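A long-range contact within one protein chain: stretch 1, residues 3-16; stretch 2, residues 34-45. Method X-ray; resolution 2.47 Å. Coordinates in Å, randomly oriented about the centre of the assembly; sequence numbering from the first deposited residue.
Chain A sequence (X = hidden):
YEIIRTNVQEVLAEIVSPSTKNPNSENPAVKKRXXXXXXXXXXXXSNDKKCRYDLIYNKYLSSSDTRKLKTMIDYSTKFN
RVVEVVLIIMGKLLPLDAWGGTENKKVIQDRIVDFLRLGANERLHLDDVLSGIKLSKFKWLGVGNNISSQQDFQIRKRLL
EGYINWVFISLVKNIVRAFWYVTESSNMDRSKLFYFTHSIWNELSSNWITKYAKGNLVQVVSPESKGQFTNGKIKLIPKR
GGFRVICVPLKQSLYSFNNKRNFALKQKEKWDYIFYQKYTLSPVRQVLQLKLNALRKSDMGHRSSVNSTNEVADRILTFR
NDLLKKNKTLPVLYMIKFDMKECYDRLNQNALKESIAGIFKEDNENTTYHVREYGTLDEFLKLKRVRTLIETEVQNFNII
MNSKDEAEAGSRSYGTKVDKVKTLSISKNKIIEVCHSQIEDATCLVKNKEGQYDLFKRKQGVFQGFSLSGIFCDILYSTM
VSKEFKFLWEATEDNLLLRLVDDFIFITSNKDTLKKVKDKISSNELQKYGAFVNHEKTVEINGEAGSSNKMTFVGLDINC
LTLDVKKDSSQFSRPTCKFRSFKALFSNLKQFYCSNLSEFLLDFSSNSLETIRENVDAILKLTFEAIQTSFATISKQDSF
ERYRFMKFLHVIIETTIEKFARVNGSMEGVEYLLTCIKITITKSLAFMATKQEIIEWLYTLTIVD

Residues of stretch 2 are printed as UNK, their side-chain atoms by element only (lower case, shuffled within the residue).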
# COMPACT_ATOMS: atom_id res chain seq x y z
N ILE A 3 1.73 29.85 -7.06
CA ILE A 3 2.36 28.54 -7.07
C ILE A 3 3.63 28.52 -6.22
O ILE A 3 3.90 27.54 -5.53
CB ILE A 3 2.66 28.09 -8.52
CG1 ILE A 3 1.37 27.63 -9.21
CG2 ILE A 3 3.70 26.98 -8.55
CD1 ILE A 3 0.73 26.41 -8.57
N ILE A 4 4.40 29.60 -6.27
CA ILE A 4 5.59 29.78 -5.44
C ILE A 4 5.20 30.69 -4.28
O ILE A 4 4.91 31.88 -4.49
CB ILE A 4 6.75 30.37 -6.25
CG1 ILE A 4 6.88 29.63 -7.58
CG2 ILE A 4 8.05 30.33 -5.45
CD1 ILE A 4 7.92 30.21 -8.51
N ARG A 5 5.20 30.16 -3.06
CA ARG A 5 4.87 30.92 -1.86
C ARG A 5 6.10 31.12 -0.99
O ARG A 5 6.04 31.07 0.24
CB ARG A 5 3.73 30.25 -1.09
CG ARG A 5 2.33 30.77 -1.47
CD ARG A 5 1.25 29.70 -1.38
NE ARG A 5 1.53 28.56 -2.26
CZ ARG A 5 0.70 27.55 -2.48
NH1 ARG A 5 -0.49 27.52 -1.89
NH2 ARG A 5 1.05 26.57 -3.30
N THR A 6 7.25 31.33 -1.64
CA THR A 6 8.48 31.76 -0.99
C THR A 6 9.09 32.87 -1.83
O THR A 6 8.80 33.00 -3.02
CB THR A 6 9.47 30.60 -0.82
OG1 THR A 6 9.64 29.91 -2.07
CG2 THR A 6 8.97 29.61 0.22
N ASN A 7 9.93 33.69 -1.20
CA ASN A 7 10.53 34.81 -1.91
C ASN A 7 11.83 34.37 -2.58
O ASN A 7 12.29 33.24 -2.43
CB ASN A 7 10.76 36.00 -0.96
CG ASN A 7 11.59 35.63 0.25
OD1 ASN A 7 12.36 34.68 0.24
ND2 ASN A 7 11.44 36.41 1.32
N VAL A 8 12.44 35.29 -3.34
CA VAL A 8 13.71 34.99 -4.00
C VAL A 8 14.78 34.66 -2.98
O VAL A 8 15.64 33.81 -3.22
CB VAL A 8 14.14 36.18 -4.89
CG1 VAL A 8 15.34 35.79 -5.74
CG2 VAL A 8 12.98 36.64 -5.76
N GLN A 9 14.74 35.32 -1.82
CA GLN A 9 15.73 35.06 -0.78
C GLN A 9 15.65 33.62 -0.28
O GLN A 9 16.67 32.98 -0.04
CB GLN A 9 15.53 36.05 0.37
CG GLN A 9 16.50 35.88 1.53
CD GLN A 9 16.21 36.85 2.66
OE1 GLN A 9 15.19 37.54 2.66
NE2 GLN A 9 17.12 36.91 3.62
N GLU A 10 14.43 33.10 -0.13
CA GLU A 10 14.25 31.74 0.39
C GLU A 10 14.57 30.69 -0.66
O GLU A 10 15.18 29.66 -0.34
CB GLU A 10 12.83 31.57 0.91
CG GLU A 10 12.58 32.21 2.27
CD GLU A 10 11.12 32.59 2.49
OE1 GLU A 10 10.85 33.77 2.78
OE2 GLU A 10 10.25 31.70 2.36
N VAL A 11 14.17 30.92 -1.91
CA VAL A 11 14.44 29.94 -2.97
C VAL A 11 15.94 29.84 -3.23
O VAL A 11 16.49 28.74 -3.35
CB VAL A 11 13.67 30.29 -4.25
CG1 VAL A 11 14.08 29.36 -5.38
CG2 VAL A 11 12.17 30.20 -4.01
N LEU A 12 16.61 30.98 -3.32
CA LEU A 12 18.06 30.97 -3.51
C LEU A 12 18.76 30.32 -2.32
O LEU A 12 19.83 29.72 -2.48
CB LEU A 12 18.57 32.39 -3.74
CG LEU A 12 20.04 32.57 -4.12
CD1 LEU A 12 20.18 33.42 -5.37
CD2 LEU A 12 20.81 33.19 -2.96
N ALA A 13 18.17 30.42 -1.12
CA ALA A 13 18.74 29.75 0.04
C ALA A 13 18.54 28.24 -0.02
O ALA A 13 19.31 27.50 0.60
CB ALA A 13 18.12 30.30 1.32
N GLU A 14 17.55 27.77 -0.78
CA GLU A 14 17.33 26.34 -0.91
C GLU A 14 18.34 25.68 -1.82
O GLU A 14 18.48 24.45 -1.79
CB GLU A 14 15.92 26.07 -1.44
CG GLU A 14 15.06 25.24 -0.52
CD GLU A 14 13.82 24.72 -1.21
OE1 GLU A 14 13.97 23.88 -2.13
OE2 GLU A 14 12.71 25.15 -0.85
N ILE A 15 19.06 26.46 -2.62
CA ILE A 15 19.94 25.92 -3.65
C ILE A 15 21.40 25.91 -3.20
O ILE A 15 22.28 25.52 -3.97
CB ILE A 15 19.75 26.70 -4.96
CG1 ILE A 15 18.25 26.95 -5.19
CG2 ILE A 15 20.28 25.94 -6.15
CD1 ILE A 15 17.93 27.62 -6.52
N VAL A 16 21.67 26.30 -1.96
CA VAL A 16 23.00 26.23 -1.35
C VAL A 16 22.82 25.97 0.14
O VAL A 16 21.98 26.60 0.78
CB VAL A 16 23.83 27.52 -1.56
CG1 VAL A 16 25.12 27.46 -0.76
CG2 VAL A 16 24.14 27.76 -3.04
N UNK A 34 24.76 32.44 -7.34
CA UNK A 34 25.54 33.66 -7.44
C UNK A 34 24.62 34.84 -7.73
O UNK A 34 23.84 35.26 -6.88
c UNK A 34 30.11 35.93 -7.79
c UNK A 34 27.83 35.75 -8.51
c UNK A 34 27.84 34.38 -8.26
c UNK A 34 30.13 34.57 -7.55
c UNK A 34 29.01 33.80 -7.78
c UNK A 34 26.62 33.54 -8.52
c UNK A 34 28.95 36.52 -8.27
N UNK A 35 24.70 35.34 -8.96
CA UNK A 35 23.85 36.44 -9.41
C UNK A 35 22.99 36.06 -10.60
O UNK A 35 21.87 36.57 -10.73
n UNK A 35 26.55 40.24 -4.68
c UNK A 35 25.38 38.06 -7.39
c UNK A 35 24.85 38.70 -8.66
c UNK A 35 24.69 37.67 -9.78
n UNK A 35 27.75 38.92 -6.13
n UNK A 35 25.45 38.99 -6.27
c UNK A 35 26.58 39.39 -5.70
N UNK A 36 23.47 35.18 -11.48
CA UNK A 36 22.62 34.66 -12.53
C UNK A 36 21.50 33.79 -11.98
O UNK A 36 20.42 33.72 -12.57
N UNK A 37 21.74 33.14 -10.84
CA UNK A 37 20.69 32.34 -10.21
C UNK A 37 19.55 33.24 -9.76
O UNK A 37 18.38 32.98 -10.06
c UNK A 37 20.16 30.76 -8.33
c UNK A 37 21.27 31.53 -9.04
c UNK A 37 21.90 29.67 -10.65
c UNK A 37 22.36 30.58 -9.53
N UNK A 38 19.88 34.31 -9.03
CA UNK A 38 18.84 35.23 -8.59
C UNK A 38 18.11 35.86 -9.77
O UNK A 38 16.93 36.20 -9.65
c UNK A 38 18.44 37.21 -7.02
n UNK A 38 20.58 38.62 -4.15
c UNK A 38 19.90 37.61 -5.02
c UNK A 38 19.11 38.26 -6.15
c UNK A 38 19.46 36.31 -7.70
N UNK A 39 18.79 35.98 -10.91
CA UNK A 39 18.12 36.50 -12.10
C UNK A 39 17.05 35.53 -12.59
O UNK A 39 15.95 35.95 -12.97
c UNK A 39 19.14 36.77 -13.20
o UNK A 39 17.92 37.05 -15.24
c UNK A 39 18.56 37.59 -14.34
n UNK A 39 18.79 38.89 -14.31
N UNK A 40 17.33 34.23 -12.54
CA UNK A 40 16.35 33.25 -12.99
C UNK A 40 15.23 33.11 -11.97
O UNK A 40 14.05 33.11 -12.33
c UNK A 40 18.09 32.04 -14.34
c UNK A 40 17.04 31.89 -13.26
c UNK A 40 16.00 30.84 -13.65
N UNK A 41 15.58 33.01 -10.69
CA UNK A 41 14.55 32.84 -9.66
C UNK A 41 13.60 34.03 -9.66
O UNK A 41 12.38 33.87 -9.50
c UNK A 41 14.12 32.54 -7.21
c UNK A 41 16.06 31.38 -8.28
c UNK A 41 15.20 32.63 -8.28
N UNK A 42 14.13 35.24 -9.88
CA UNK A 42 13.28 36.42 -9.92
C UNK A 42 12.32 36.36 -11.10
O UNK A 42 11.14 36.68 -10.96
c UNK A 42 14.13 37.68 -9.98
o UNK A 42 15.02 37.76 -8.89
N UNK A 43 12.81 35.94 -12.27
CA UNK A 43 11.95 35.89 -13.44
C UNK A 43 10.91 34.78 -13.34
O UNK A 43 9.80 34.93 -13.85
n UNK A 43 16.77 35.01 -16.84
c UNK A 43 15.63 35.15 -17.49
n UNK A 43 14.68 35.95 -17.01
c UNK A 43 13.49 37.01 -15.13
c UNK A 43 12.79 35.73 -14.70
c UNK A 43 14.82 36.72 -15.78
n UNK A 43 15.42 34.49 -18.62
N UNK A 44 11.25 33.67 -12.67
CA UNK A 44 10.27 32.61 -12.48
C UNK A 44 9.19 33.06 -11.50
O UNK A 44 7.99 32.90 -11.77
c UNK A 44 11.87 30.77 -13.11
c UNK A 44 12.63 29.53 -12.71
c UNK A 44 9.93 30.29 -11.57
c UNK A 44 10.96 31.32 -12.00
N UNK A 45 9.60 33.64 -10.37
CA UNK A 45 8.63 34.12 -9.39
C UNK A 45 7.77 35.23 -10.00
O UNK A 45 6.56 35.31 -9.73
c UNK A 45 9.98 33.39 -7.41
c UNK A 45 8.39 35.30 -7.17
c UNK A 45 9.35 34.59 -8.12
c UNK A 45 10.63 33.74 -6.08

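Position 34 carries one carbon and then a six-carbon ring with no heteroatom; only its backbone comes close to stretch 1, at Leu12. This is Phe34. Its CA-to-CB bond points away from stretch 1, and its O lies 4.4 Å from CD1 of Leu12. Position 35 has three carbons, a nitrogen, and a carbon bearing two more nitrogens, a guanidinium that touches nothing on stretch 1: Arg35. Position 36 has no side-chain atoms and is Gly36, the first residue of the helix.

Position 37 has four carbons, forked at the first, with one arm two carbons long; its short arm packs on Leu12 and Ile15. That is Ile37, pointing toward stretch 1; its CG2 lies 4.0 Å from Leu12 CD1 and 4.3 Å from Ile15 CD1. Position 38 is a row of four carbons ending in nitrogen, and its carbons touch Val8 and Leu12: Lys38. Its CA-to-CB bond points sideways to stretch 1; CG is 3.6 Å from Val8 CG1, and CB is 3.8 Å from Leu12 CD1.

Position 39 has two carbons, the second carrying one oxygen and one nitrogen, a carboxamide one carbon from CA, and points away: Asn39. Position 40, one carbon carrying two, out of reach of stretch 1, is Val40. Position 41 has the same three-carbon fork but points toward the partner, touching Val8 and Val11: Val41, whose CG1 sits 3.8 Å from Val8 CG1 and 3.7 Å from Val11 CG1.

Position 42 has one carbon and one oxygen, the oxygen lying against Val8: Ser42. Its OG donates to Lys38 O at 2.6 Å while lying 3.7 Å from Val8 CG1. Position 43 repeats the guanidinium pattern, out of reach: Arg43, whose NH1 donates to Asn39 OD1 at 2.8 Å.

Position 44 has four carbons forked at the first, one arm two carbons long, and touches Ile4: Ile44, with CG2 3.7 Å from Ile4 CD1. Position 45 has the same fork, its long arm reaching Thr6 and Val8: Ile45. It starts sideways, but its end comes nearer: CD1 is 3.7 Å from Val8 CG2 and 3.6 Å from Thr6 O.

No hydrogen bond crosses this contact; apolar packing does most of the work, and the two sides together bury 539 Å². Val8 is the knob, seated among Lys38, Val41, Ser42 and Ile45; polar Ser42 can border it because its hydroxyl already donates within its own helix. The helix axes pass 9.7 Å apart at closest approach, with 128° between their N-to-C directions. Asn7 caps the first helix, its OD1 accepting from Glu10 N at 2.6 Å, just before the knob.

Stretch 2 (34-45) FRGIKNVVSRII
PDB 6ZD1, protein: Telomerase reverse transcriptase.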